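Local coordinates for membrane lipoprotein family protein (Aeropyrum pernix, PDB 4PEV) that binds adenosine between its two domains and, as a membrane-anchored solute-binding lipoprotein, probably delivers such nucleosides to an ABC transporter, at residues Gly253-Gly256 and Leu257-Val260; Thr227-Phe230 and Asp231-Thr234; Gly192-Pro196 and Pro197-Phe201; Trp287-Pro290 and Gln291-Ile294. All coordinates share one frame; numbering follows the deposited sequence.

In the fold
Along the chain the contacts come in the order interaction 3, interaction 2, interaction 1, interaction 4, all in the domain built round the mixed sheet of this two-domain periplasmic-binding-protein fold. The first three lie on loops leading from strands 186-191, 222-226 and 248-254, neighbours in that sheet, into the helices that follow. Interactions 1 and 2 are centred about 7 Å apart, interactions 1 and 3 about 12 Å and interactions 2 and 3 about 14 Å; all three touch one another and adenosine, so these adjoining loops form one wall of the pocket. Interaction 4, leading into strand 293-299, is centred about 24 Å from interaction 3. It touches only interaction 1 and belongs to the domain's packing.

Interaction 1 of 4, residues Gly253-Gly256 and Leu257-Val260; sequences GVAG and LTHV. With ADN (adenosine), chain F.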
loop_
_atom_site.group_PDB
_atom_site.type_symbol
_atom_site.label_atom_id
_atom_site.label_comp_id
_atom_site.label_asym_id
_atom_site.label_seq_id
_atom_site.Cartn_x
_atom_site.Cartn_y
_atom_site.Cartn_z
ATOM N N GLY C 253 -2.403 -0.815 8.101
ATOM C CA GLY C 253 -1.545 -1.922 7.669
ATOM C C GLY C 253 -0.637 -1.561 6.522
ATOM O O GLY C 253 -1.080 -1.472 5.397
ATOM N N VAL C 254 0.642 -1.360 6.803
ATOM C CA VAL C 254 1.590 -0.959 5.765
ATOM C C VAL C 254 2.764 -1.955 5.658
ATOM O O VAL C 254 3.918 -1.564 5.490
ATOM C CB VAL C 254 2.126 0.474 6.003
ATOM C CG1 VAL C 254 2.615 1.070 4.693
ATOM C CG2 VAL C 254 1.060 1.379 6.601
ATOM N N ALA C 255 2.451 -3.245 5.675
ATOM C CA ALA C 255 3.472 -4.279 5.806
ATOM C C ALA C 255 3.229 -5.551 4.977
ATOM O O ALA C 255 3.685 -6.633 5.356
ATOM C CB ALA C 255 3.610 -4.636 7.277
ATOM N N GLY C 256 2.546 -5.435 3.843
ATOM C CA GLY C 256 2.182 -6.619 3.056
ATOM C C GLY C 256 1.557 -7.741 3.893
ATOM O O GLY C 256 0.655 -7.519 4.711
ATOM N N LEU C 257 2.065 -8.947 3.709
ATOM C CA LEU C 257 1.542 -10.102 4.407
ATOM C C LEU C 257 1.648 -9.925 5.920
ATOM O O LEU C 257 0.795 -10.420 6.669
ATOM C CB LEU C 257 2.310 -11.369 3.976
ATOM C CG LEU C 257 1.958 -12.675 4.707
ATOM C CD1 LEU C 257 0.465 -12.986 4.607
ATOM C CD2 LEU C 257 2.780 -13.838 4.194
ATOM N N THR C 258 2.703 -9.243 6.360
ATOM C CA THR C 258 2.961 -9.075 7.779
ATOM C C THR C 258 1.741 -8.545 8.507
ATOM O O THR C 258 1.413 -9.019 9.584
ATOM C CB THR C 258 4.158 -8.132 8.060
ATOM O OG1 THR C 258 5.306 -8.555 7.314
ATOM C CG2 THR C 258 4.513 -8.119 9.549
ATOM N N HIS C 259 1.044 -7.578 7.927
ATOM C CA HIS C 259 -0.078 -6.980 8.659
ATOM C C HIS C 259 -1.371 -7.766 8.556
ATOM O O HIS C 259 -2.401 -7.267 8.977
ATOM C CB HIS C 259 -0.294 -5.504 8.315
ATOM C CG HIS C 259 -0.866 -5.257 6.963
ATOM N ND1 HIS C 259 -0.080 -4.965 5.879
ATOM C CD2 HIS C 259 -2.144 -5.201 6.524
ATOM C CE1 HIS C 259 -0.844 -4.749 4.823
ATOM N NE2 HIS C 259 -2.102 -4.888 5.185
ATOM N N VAL C 260 -1.340 -8.980 8.006
ATOM C CA VAL C 260 -2.478 -9.868 8.186
ATOM C C VAL C 260 -2.497 -10.294 9.646
ATOM O O VAL C 260 -3.559 -10.442 10.229
ATOM C CB VAL C 260 -2.454 -11.087 7.258
ATOM C CG1 VAL C 260 -3.465 -12.140 7.719
ATOM C CG2 VAL C 260 -2.753 -10.649 5.830
HETATM O "O5'" ADN F . 1.789 -3.381 2.208
HETATM C "C5'" ADN F . 2.221 -2.011 2.317
HETATM C "C4'" ADN F . 3.323 -1.588 1.341
HETATM O "O4'" ADN F . 4.552 -2.277 1.587
HETATM C "C3'" ADN F . 3.062 -1.815 -0.145
HETATM O "O3'" ADN F . 2.222 -0.802 -0.710
HETATM C "C2'" ADN F . 4.475 -1.829 -0.719
HETATM O "O2'" ADN F . 5.000 -0.517 -0.962
HETATM C "C1'" ADN F . 5.270 -2.492 0.375
HETATM N N9 ADN F . 5.375 -3.946 0.153
HETATM C C8 ADN F . 4.447 -4.892 0.431
HETATM N N7 ADN F . 4.895 -6.134 0.107
HETATM C C5 ADN F . 6.144 -5.973 -0.380
HETATM C C6 ADN F . 7.210 -6.845 -0.917
HETATM N N6 ADN F . 7.012 -8.175 -0.996
HETATM N N1 ADN F . 8.367 -6.273 -1.331
HETATM C C2 ADN F . 8.577 -4.940 -1.271
HETATM N N3 ADN F . 7.657 -4.090 -0.799
HETATM C C4 ADN F . 6.450 -4.532 -0.354
#
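H259 folds its imidazole back over the end of the strand it follows. Its CG stands between the backbone N and the carbonyl carbon (chi1 72°), which turns the ring onto G253: CA of G253 lies 3.6 Å from the ring centroid, a CH-pi contact over the face. Glycine suits this place because a CB would run into the imidazole. ND1 of H259 accepts from the backbone N of A255 at 3.1 Å, the donor tilted 30° from the ring plane. ND1 is thus probably unprotonated, and NE2 makes a weak bond to Q285.

Between strand and helix the chain makes a type II' turn, A255 to T258, whose positive phi at G256 favours glycine. Its closing bond, T258 N to A255 O, is weak. A firmer one runs from H259 N to O of G256 at 3.2 Å, while the methyl of A255 packs 3.6 Å from CB of T258. With OG1 beside its own backbone N (chi1 -52°), T258 bonds to the carbonyl of R229.

The turn presents N of G256 to O5' of adenosine at 2.7 Å, and CG1 of V254 packs 3.9 Å from the ligand's C5'. This is the strand-to-helix corner of the beta-alpha-beta unit 248-254, 258-271, 277-282; V254 rests against L198 and F201 of helix 196-214, and H259 meets F263 edge-to-face.

Interaction 2 of 4, residues Thr227-Phe230 and Asp231-Thr234; sequences TGRF and DDPT. With ADN (adenosine), chain F.
R229 reaches forward along the loop to two acidic residues, and the three form a salt-bridge network. The two carboxylates take different sides of the guanidinium. OD1 of D231 sits over its face, 3.2 Å from NH2 of R229, and this pairing is of charges alone, since no N-H points at the oxygen. OD2 of D232 lies at the edge, where NE of R229 donates a weak but fairly straight bond of 3.4 Å (160°). A bend at chi3 (56°) swings the guanidinium back over the following residues, and chi1 of 61° in D231 brings its carboxylate up to the guanidinium face. A long, charged side chain suits this exposed position because it can serve both acids at once.

Hydrogen bonds shape the backbone. OG1 of T227 accepts from N of R229 at 3.3 Å, an ST turn, and G228 between them has backbone angles that call for glycine. D232 is the N-cap of the helix beginning at P233: its OD1 accepts from N of L235, so that one carboxylate caps the helix and faces the arginine.

The aromatic contact belongs to F230, whose side chain turns away from the acids toward the ligand. Adenosine C4 lies 3.4 Å above the plane and over the centre of the phenyl ring, a flat apolar surface suited to a purine. M193 and I195 also touch F230.

The loop links strand 222-226 to helix 233-245; G228 bonds through its backbone to G192 of the adjoining loop, and P233 touches L257.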
loop_
_atom_site.group_PDB
_atom_site.type_symbol
_atom_site.label_atom_id
_atom_site.label_comp_id
_atom_site.label_asym_id
_atom_site.label_seq_id
_atom_site.Cartn_x
_atom_site.Cartn_y
_atom_site.Cartn_z
ATOM N N THR C 227 8.459 -3.379 11.493
ATOM C CA THR C 227 8.725 -4.757 11.895
ATOM C C THR C 227 9.973 -5.276 11.202
ATOM O O THR C 227 10.642 -6.168 11.715
ATOM C CB THR C 227 7.594 -5.706 11.483
ATOM O OG1 THR C 227 7.518 -5.752 10.049
ATOM C CG2 THR C 227 6.272 -5.261 12.076
ATOM N N GLY C 228 10.253 -4.749 10.020
ATOM C CA GLY C 228 11.462 -5.098 9.290
ATOM C C GLY C 228 11.258 -6.188 8.254
ATOM O O GLY C 228 12.167 -6.506 7.483
ATOM N N ARG C 229 10.069 -6.770 8.227
ATOM C CA ARG C 229 9.788 -7.853 7.310
ATOM C C ARG C 229 8.454 -7.574 6.624
ATOM O O ARG C 229 7.625 -6.840 7.155
ATOM C CB ARG C 229 9.842 -9.183 8.082
ATOM C CG ARG C 229 11.290 -9.584 8.422
ATOM C CD ARG C 229 11.490 -10.759 9.385
ATOM N NE ARG C 229 10.825 -11.995 8.953
ATOM C CZ ARG C 229 11.198 -12.762 7.922
ATOM N NH1 ARG C 229 12.253 -12.449 7.181
ATOM N NH2 ARG C 229 10.506 -13.859 7.624
ATOM N N PHE C 230 8.285 -8.095 5.414
ATOM C CA PHE C 230 7.006 -8.013 4.687
ATOM C C PHE C 230 6.269 -9.345 4.640
ATOM O O PHE C 230 5.151 -9.415 4.152
ATOM C CB PHE C 230 7.238 -7.584 3.254
ATOM C CG PHE C 230 7.421 -6.116 3.084
ATOM C CD1 PHE C 230 6.401 -5.239 3.415
ATOM C CD2 PHE C 230 8.601 -5.603 2.543
ATOM C CE1 PHE C 230 6.559 -3.873 3.236
ATOM C CE2 PHE C 230 8.762 -4.243 2.371
ATOM C CZ PHE C 230 7.740 -3.377 2.714
ATOM N N ASP C 231 6.884 -10.391 5.174
ATOM C CA ASP C 231 6.366 -11.749 5.053
ATOM C C ASP C 231 6.265 -12.490 6.404
ATOM O O ASP C 231 6.361 -13.702 6.432
ATOM C CB ASP C 231 7.286 -12.527 4.115
ATOM C CG ASP C 231 8.735 -12.613 4.637
ATOM O OD1 ASP C 231 9.155 -11.803 5.504
ATOM O OD2 ASP C 231 9.463 -13.504 4.156
ATOM N N ASP C 232 6.076 -11.776 7.513
ATOM C CA ASP C 232 6.017 -12.417 8.822
ATOM C C ASP C 232 4.722 -12.049 9.590
ATOM O O ASP C 232 4.738 -11.199 10.471
ATOM C CB ASP C 232 7.283 -12.059 9.617
ATOM C CG ASP C 232 7.530 -12.994 10.816
ATOM O OD1 ASP C 232 6.587 -13.688 11.272
ATOM O OD2 ASP C 232 8.678 -13.021 11.319
ATOM N N PRO C 233 3.598 -12.696 9.258
ATOM C CA PRO C 233 2.332 -12.483 9.974
ATOM C C PRO C 233 2.386 -12.615 11.507
ATOM O O PRO C 233 1.692 -11.904 12.207
ATOM C CB PRO C 233 1.415 -13.571 9.401
ATOM C CG PRO C 233 1.947 -13.851 8.043
ATOM C CD PRO C 233 3.421 -13.534 8.058
ATOM N N THR C 234 3.183 -13.538 12.020
ATOM C CA THR C 234 3.275 -13.751 13.461
ATOM C C THR C 234 3.892 -12.546 14.141
ATOM O O THR C 234 3.435 -12.122 15.201
ATOM C CB THR C 234 4.150 -14.980 13.789
ATOM O OG1 THR C 234 3.749 -16.080 12.963
ATOM C CG2 THR C 234 4.022 -15.368 15.264
HETATM O "O5'" ADN F . 1.789 -3.381 2.208
HETATM C "C5'" ADN F . 2.221 -2.011 2.317
HETATM C "C4'" ADN F . 3.323 -1.588 1.341
HETATM O "O4'" ADN F . 4.552 -2.277 1.587
HETATM C "C3'" ADN F . 3.062 -1.815 -0.145
HETATM O "O3'" ADN F . 2.222 -0.802 -0.710
HETATM C "C2'" ADN F . 4.475 -1.829 -0.719
HETATM O "O2'" ADN F . 5.000 -0.517 -0.962
HETATM C "C1'" ADN F . 5.270 -2.492 0.375
HETATM N N9 ADN F . 5.375 -3.946 0.153
HETATM C C8 ADN F . 4.447 -4.892 0.431
HETATM N N7 ADN F . 4.895 -6.134 0.107
HETATM C C5 ADN F . 6.144 -5.973 -0.380
HETATM C C6 ADN F . 7.210 -6.845 -0.917
HETATM N N6 ADN F . 7.012 -8.175 -0.996
HETATM N N1 ADN F . 8.367 -6.273 -1.331
HETATM C C2 ADN F . 8.577 -4.940 -1.271
HETATM N N3 ADN F . 7.657 -4.090 -0.799
HETATM C C4 ADN F . 6.450 -4.532 -0.354
#

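Interaction 3 of 4, residues Gly192-Pro196 and Pro197-Phe201; sequences GMDIP and PLWRF. With ADN (adenosine), chain F.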
loop_
_atom_site.group_PDB
_atom_site.type_symbol
_atom_site.label_atom_id
_atom_site.label_comp_id
_atom_site.label_asym_id
_atom_site.label_seq_id
_atom_site.Cartn_x
_atom_site.Cartn_y
_atom_site.Cartn_z
ATOM N N GLY C 192 6.349 -2.754 7.377
ATOM C CA GLY C 192 7.315 -3.777 7.009
ATOM C C GLY C 192 8.720 -3.230 7.111
ATOM O O GLY C 192 9.151 -2.811 8.178
HETATM N N MSE C 193 9.426 -3.207 5.987
HETATM C CA MSE C 193 10.830 -2.808 5.972
HETATM C C MSE C 193 10.998 -1.322 5.876
HETATM O O MSE C 193 10.160 -0.614 5.297
HETATM C CB MSE C 193 11.530 -3.411 4.765
HETATM C CG MSE C 193 11.475 -4.931 4.762
HETATM SE SE MSE C 193 12.499 -5.581 3.203
HETATM C CE MSE C 193 14.284 -5.453 4.063
ATOM N N ASP C 194 12.109 -0.840 6.430
ATOM C CA ASP C 194 12.440 0.575 6.389
ATOM C C ASP C 194 13.038 0.967 5.030
ATOM O O ASP C 194 14.256 0.978 4.843
ATOM C CB ASP C 194 13.404 0.902 7.522
ATOM C CG ASP C 194 13.587 2.390 7.708
ATOM O OD1 ASP C 194 13.483 3.141 6.695
ATOM O OD2 ASP C 194 13.824 2.796 8.875
ATOM N N ILE C 195 12.167 1.312 4.091
ATOM C CA ILE C 195 12.568 1.603 2.726
ATOM C C ILE C 195 11.748 2.763 2.172
ATOM O O ILE C 195 10.709 3.089 2.747
ATOM C CB ILE C 195 12.384 0.360 1.853
ATOM C CG1 ILE C 195 10.953 -0.193 1.957
ATOM C CG2 ILE C 195 13.367 -0.719 2.280
ATOM C CD1 ILE C 195 10.582 -1.085 0.790
ATOM N N PRO C 196 12.206 3.386 1.056
ATOM C CA PRO C 196 11.613 4.617 0.516
ATOM C C PRO C 196 10.109 4.673 0.354
ATOM O O PRO C 196 9.526 5.680 0.734
ATOM C CB PRO C 196 12.318 4.785 -0.832
ATOM C CG PRO C 196 13.683 4.272 -0.555
ATOM C CD PRO C 196 13.464 3.071 0.339
ATOM N N PRO C 197 9.472 3.621 -0.188
ATOM C CA PRO C 197 8.011 3.732 -0.330
ATOM C C PRO C 197 7.335 3.890 1.016
ATOM O O PRO C 197 6.418 4.704 1.158
ATOM C CB PRO C 197 7.605 2.417 -0.971
ATOM C CG PRO C 197 8.870 1.842 -1.542
ATOM C CD PRO C 197 9.973 2.319 -0.654
ATOM N N LEU C 198 7.808 3.146 2.006
ATOM C CA LEU C 198 7.265 3.269 3.357
ATOM C C LEU C 198 7.612 4.589 4.027
ATOM O O LEU C 198 6.867 5.040 4.910
ATOM C CB LEU C 198 7.675 2.085 4.235
ATOM C CG LEU C 198 6.664 0.934 4.111
ATOM C CD1 LEU C 198 6.539 0.402 2.691
ATOM C CD2 LEU C 198 7.036 -0.193 5.045
ATOM N N TRP C 199 8.715 5.220 3.618
ATOM C CA TRP C 199 8.989 6.578 4.066
ATOM C C TRP C 199 7.816 7.458 3.634
ATOM O O TRP C 199 7.286 8.236 4.423
ATOM C CB TRP C 199 10.268 7.139 3.472
ATOM C CG TRP C 199 11.514 6.386 3.775
ATOM C CD1 TRP C 199 11.678 5.399 4.694
ATOM C CD2 TRP C 199 12.798 6.597 3.175
ATOM N NE1 TRP C 199 12.989 4.953 4.692
ATOM C CE2 TRP C 199 13.698 5.677 3.770
ATOM C CE3 TRP C 199 13.278 7.471 2.180
ATOM C CZ2 TRP C 199 15.053 5.597 3.398
ATOM C CZ3 TRP C 199 14.623 7.393 1.807
ATOM C CH2 TRP C 199 15.494 6.458 2.416
ATOM N N ARG C 200 7.395 7.309 2.385
ATOM C CA ARG C 200 6.299 8.108 1.859
ATOM C C ARG C 200 4.974 7.837 2.571
ATOM O O ARG C 200 4.207 8.773 2.824
ATOM C CB ARG C 200 6.152 7.889 0.355
ATOM C CG ARG C 200 7.375 8.350 -0.412
ATOM C CD ARG C 200 7.122 8.546 -1.900
ATOM N NE ARG C 200 7.286 7.317 -2.663
ATOM C CZ ARG C 200 8.449 6.719 -2.865
ATOM N NH1 ARG C 200 9.564 7.229 -2.349
ATOM N NH2 ARG C 200 8.499 5.601 -3.585
ATOM N N PHE C 201 4.709 6.567 2.888
ATOM C CA PHE C 201 3.529 6.208 3.680
ATOM C C PHE C 201 3.616 6.917 5.016
ATOM O O PHE C 201 2.704 7.644 5.386
ATOM C CB PHE C 201 3.407 4.684 3.921
ATOM C CG PHE C 201 2.773 3.921 2.777
ATOM C CD1 PHE C 201 1.411 3.999 2.541
ATOM C CD2 PHE C 201 3.539 3.104 1.945
ATOM C CE1 PHE C 201 0.825 3.283 1.498
ATOM C CE2 PHE C 201 2.960 2.397 0.900
ATOM C CZ PHE C 201 1.602 2.481 0.679
HETATM O "O5'" ADN F . 1.789 -3.381 2.208
HETATM C "C5'" ADN F . 2.221 -2.011 2.317
HETATM C "C4'" ADN F . 3.323 -1.588 1.341
HETATM O "O4'" ADN F . 4.552 -2.277 1.587
HETATM C "C3'" ADN F . 3.062 -1.815 -0.145
HETATM O "O3'" ADN F . 2.222 -0.802 -0.710
HETATM C "C2'" ADN F . 4.475 -1.829 -0.719
HETATM O "O2'" ADN F . 5.000 -0.517 -0.962
HETATM C "C1'" ADN F . 5.270 -2.492 0.375
HETATM N N9 ADN F . 5.375 -3.946 0.153
HETATM C C8 ADN F . 4.447 -4.892 0.431
HETATM N N7 ADN F . 4.895 -6.134 0.107
HETATM C C5 ADN F . 6.144 -5.973 -0.380
HETATM C C6 ADN F . 7.210 -6.845 -0.917
HETATM N N6 ADN F . 7.012 -8.175 -0.996
HETATM N N1 ADN F . 8.367 -6.273 -1.331
HETATM C C2 ADN F . 8.577 -4.940 -1.271
HETATM N N3 ADN F . 7.657 -4.090 -0.799
HETATM C C4 ADN F . 6.450 -4.532 -0.354
#
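D194 and W199 meet at about a right angle, the carboxylate plane 88° from the indole. OD1 of D194 lies at the ring edge, in its plane, and accepts from NE1 of W199 at 2.7 Å, the bond coming nearly along the C-O axis. With CG anti to the backbone N (chi1 -169°), the aspartate brings its carboxylate to the indole of the residue five places on; its OD2 binds H401.

One face of the same indole rests on the chain just before it. CA of P196 stands 3.8 Å from the centroid of the five-membered ring, a CH-pi contact, and the pyrrolidine runs alongside the indole with CG 4.0 Å from CZ3 of W199. A leucine in place of W199 would probably leave D194 OD1 without its donor and open a gap over P196.

Proline suits the first turn of a helix, where no N-H is needed: P196 and P197 lie side by side, and CD1 of I195 packs 3.7 Å from CD of P197. The turn is tied by W199 N to I195 O and R200 N to P196 O. L198 brings CD1 to 3.5 Å from O4' of adenosine, while CZ of F201 comes within 3.6 Å of O3'.

The loop follows strand 186-191 and opens helix 196-214. L198 and F201 face strand 248-254, W199 stacks with Y404, and R200 pairs with E159 of helix 159-181.

Interaction 4 of 4, residues Trp287-Pro290 and Gln291-Ile294; sequences WYDP and QTII
Y288 meets I293 through CB, 3.7 Å from CD1 of the isoleucine, and that methyl also sits at the edge of the phenol ring, near its plane. The tyrosine suits a place that is apolar at its base and polar at its end: its hydroxyl bonds to N264 and its flank touches V260, both of helix 258-271.

D289 comes next and carries the polar part of the contact twice over. Its backbone O accepts from N of I293 at 2.9 Å, nearly along the carbonyl axis (C=O...N angle 163°), closing an alpha-turn in which P290 and Q291 are helical in their backbone angles and T292 roughly so. Its side chain, with CG anti to the backbone N (chi1 174°), reaches over the same turn, and OD2 takes a hydrogen bond from OG1 of T292 at 2.7 Å. The hydroxyl approaches from above the carboxylate plane, 47° out of it. An alanine in place of D289 is likely to leave the T292 hydroxyl without this acceptor and free to turn.

P290, the first residue inside the turn, has a ring that restricts phi to a value the bend needs. That ring packs on V361, I364 and V365 of helix 358-372.

The chemistry is that of a tight turn tied by one backbone bond and one side-chain bond from the same residue. A charged acceptor, which would probably polarise the threonine hydroxyl, is joined to an apolar Y288-I293 pair, and the turn leads directly into strand 293-299. The side chain of I293 is about 13 Å from the bound adenosine, so this is packing away from the pocket.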
loop_
_atom_site.group_PDB
_atom_site.type_symbol
_atom_site.label_atom_id
_atom_site.label_comp_id
_atom_site.label_asym_id
_atom_site.label_seq_id
_atom_site.Cartn_x
_atom_site.Cartn_y
_atom_site.Cartn_z
ATOM N N TRP C 287 -13.029 -7.301 3.231
ATOM C CA TRP C 287 -13.575 -8.658 3.172
ATOM C C TRP C 287 -12.939 -9.621 4.158
ATOM O O TRP C 287 -13.564 -10.598 4.533
ATOM C CB TRP C 287 -13.429 -9.226 1.746
ATOM C CG TRP C 287 -12.017 -9.411 1.339
ATOM C CD1 TRP C 287 -11.251 -8.536 0.657
ATOM C CD2 TRP C 287 -11.186 -10.538 1.639
ATOM N NE1 TRP C 287 -9.993 -9.043 0.503
ATOM C CE2 TRP C 287 -9.928 -10.275 1.093
ATOM C CE3 TRP C 287 -11.399 -11.758 2.311
ATOM C CZ2 TRP C 287 -8.874 -11.168 1.190
ATOM C CZ3 TRP C 287 -10.358 -12.651 2.412
ATOM C CH2 TRP C 287 -9.102 -12.350 1.852
ATOM N N TYR C 288 -11.694 -9.376 4.556
ATOM C CA TYR C 288 -11.008 -10.311 5.453
ATOM C C TYR C 288 -11.730 -10.376 6.819
ATOM O O TYR C 288 -11.976 -11.465 7.346
ATOM C CB TYR C 288 -9.507 -9.976 5.575
ATOM C CG TYR C 288 -8.707 -10.941 6.438
ATOM C CD1 TYR C 288 -8.259 -12.159 5.935
ATOM C CD2 TYR C 288 -8.395 -10.624 7.757
ATOM C CE1 TYR C 288 -7.529 -13.037 6.720
ATOM C CE2 TYR C 288 -7.670 -11.494 8.554
ATOM C CZ TYR C 288 -7.237 -12.700 8.032
ATOM O OH TYR C 288 -6.513 -13.555 8.841
ATOM N N ASP C 289 -12.080 -9.209 7.359
ATOM C CA ASP C 289 -13.012 -9.101 8.490
ATOM C C ASP C 289 -13.625 -7.714 8.484
ATOM O O ASP C 289 -12.967 -6.757 8.867
ATOM C CB ASP C 289 -12.348 -9.349 9.847
ATOM C CG ASP C 289 -13.304 -9.093 11.014
ATOM O OD1 ASP C 289 -14.536 -9.293 10.882
ATOM O OD2 ASP C 289 -12.831 -8.669 12.074
ATOM N N PRO C 290 -14.894 -7.595 8.067
ATOM C CA PRO C 290 -15.457 -6.263 7.834
ATOM C C PRO C 290 -15.893 -5.505 9.106
ATOM O O PRO C 290 -16.033 -4.276 9.081
ATOM C CB PRO C 290 -16.661 -6.558 6.927
ATOM C CG PRO C 290 -16.655 -8.033 6.673
ATOM C CD PRO C 290 -15.892 -8.638 7.801
ATOM N N GLN C 291 -16.117 -6.227 10.194
ATOM C CA GLN C 291 -16.451 -5.600 11.461
ATOM C C GLN C 291 -15.313 -4.708 11.919
ATOM O O GLN C 291 -15.545 -3.612 12.405
ATOM C CB GLN C 291 -16.736 -6.657 12.535
ATOM C CG GLN C 291 -18.091 -7.355 12.408
ATOM C CD GLN C 291 -18.039 -8.825 12.821
ATOM O OE1 GLN C 291 -17.066 -9.530 12.534
ATOM N NE2 GLN C 291 -19.092 -9.297 13.487
ATOM N N THR C 292 -14.080 -5.171 11.748
ATOM C CA THR C 292 -12.897 -4.407 12.181
ATOM C C THR C 292 -12.113 -3.688 11.056
ATOM O O THR C 292 -11.431 -2.693 11.324
ATOM C CB THR C 292 -11.926 -5.301 12.993
ATOM O OG1 THR C 292 -11.406 -6.359 12.165
ATOM C CG2 THR C 292 -12.649 -5.892 14.236
ATOM N N ILE C 293 -12.191 -4.186 9.822
ATOM C CA ILE C 293 -11.424 -3.598 8.720
ATOM C C ILE C 293 -12.327 -2.604 8.032
ATOM O O ILE C 293 -13.088 -2.952 7.152
ATOM C CB ILE C 293 -10.876 -4.656 7.732
ATOM C CG1 ILE C 293 -10.033 -5.671 8.499
ATOM C CG2 ILE C 293 -9.995 -4.011 6.668
ATOM C CD1 ILE C 293 -9.681 -6.921 7.716
ATOM N N ILE C 294 -12.229 -1.354 8.450
ATOM C CA ILE C 294 -13.249 -0.360 8.114
ATOM C C ILE C 294 -13.026 0.318 6.749
ATOM O O ILE C 294 -13.975 0.780 6.132
ATOM C CB ILE C 294 -13.361 0.668 9.260
ATOM C CG1 ILE C 294 -14.730 1.342 9.263
ATOM C CG2 ILE C 294 -12.234 1.688 9.203
ATOM C CD1 ILE C 294 -14.868 2.413 10.326
#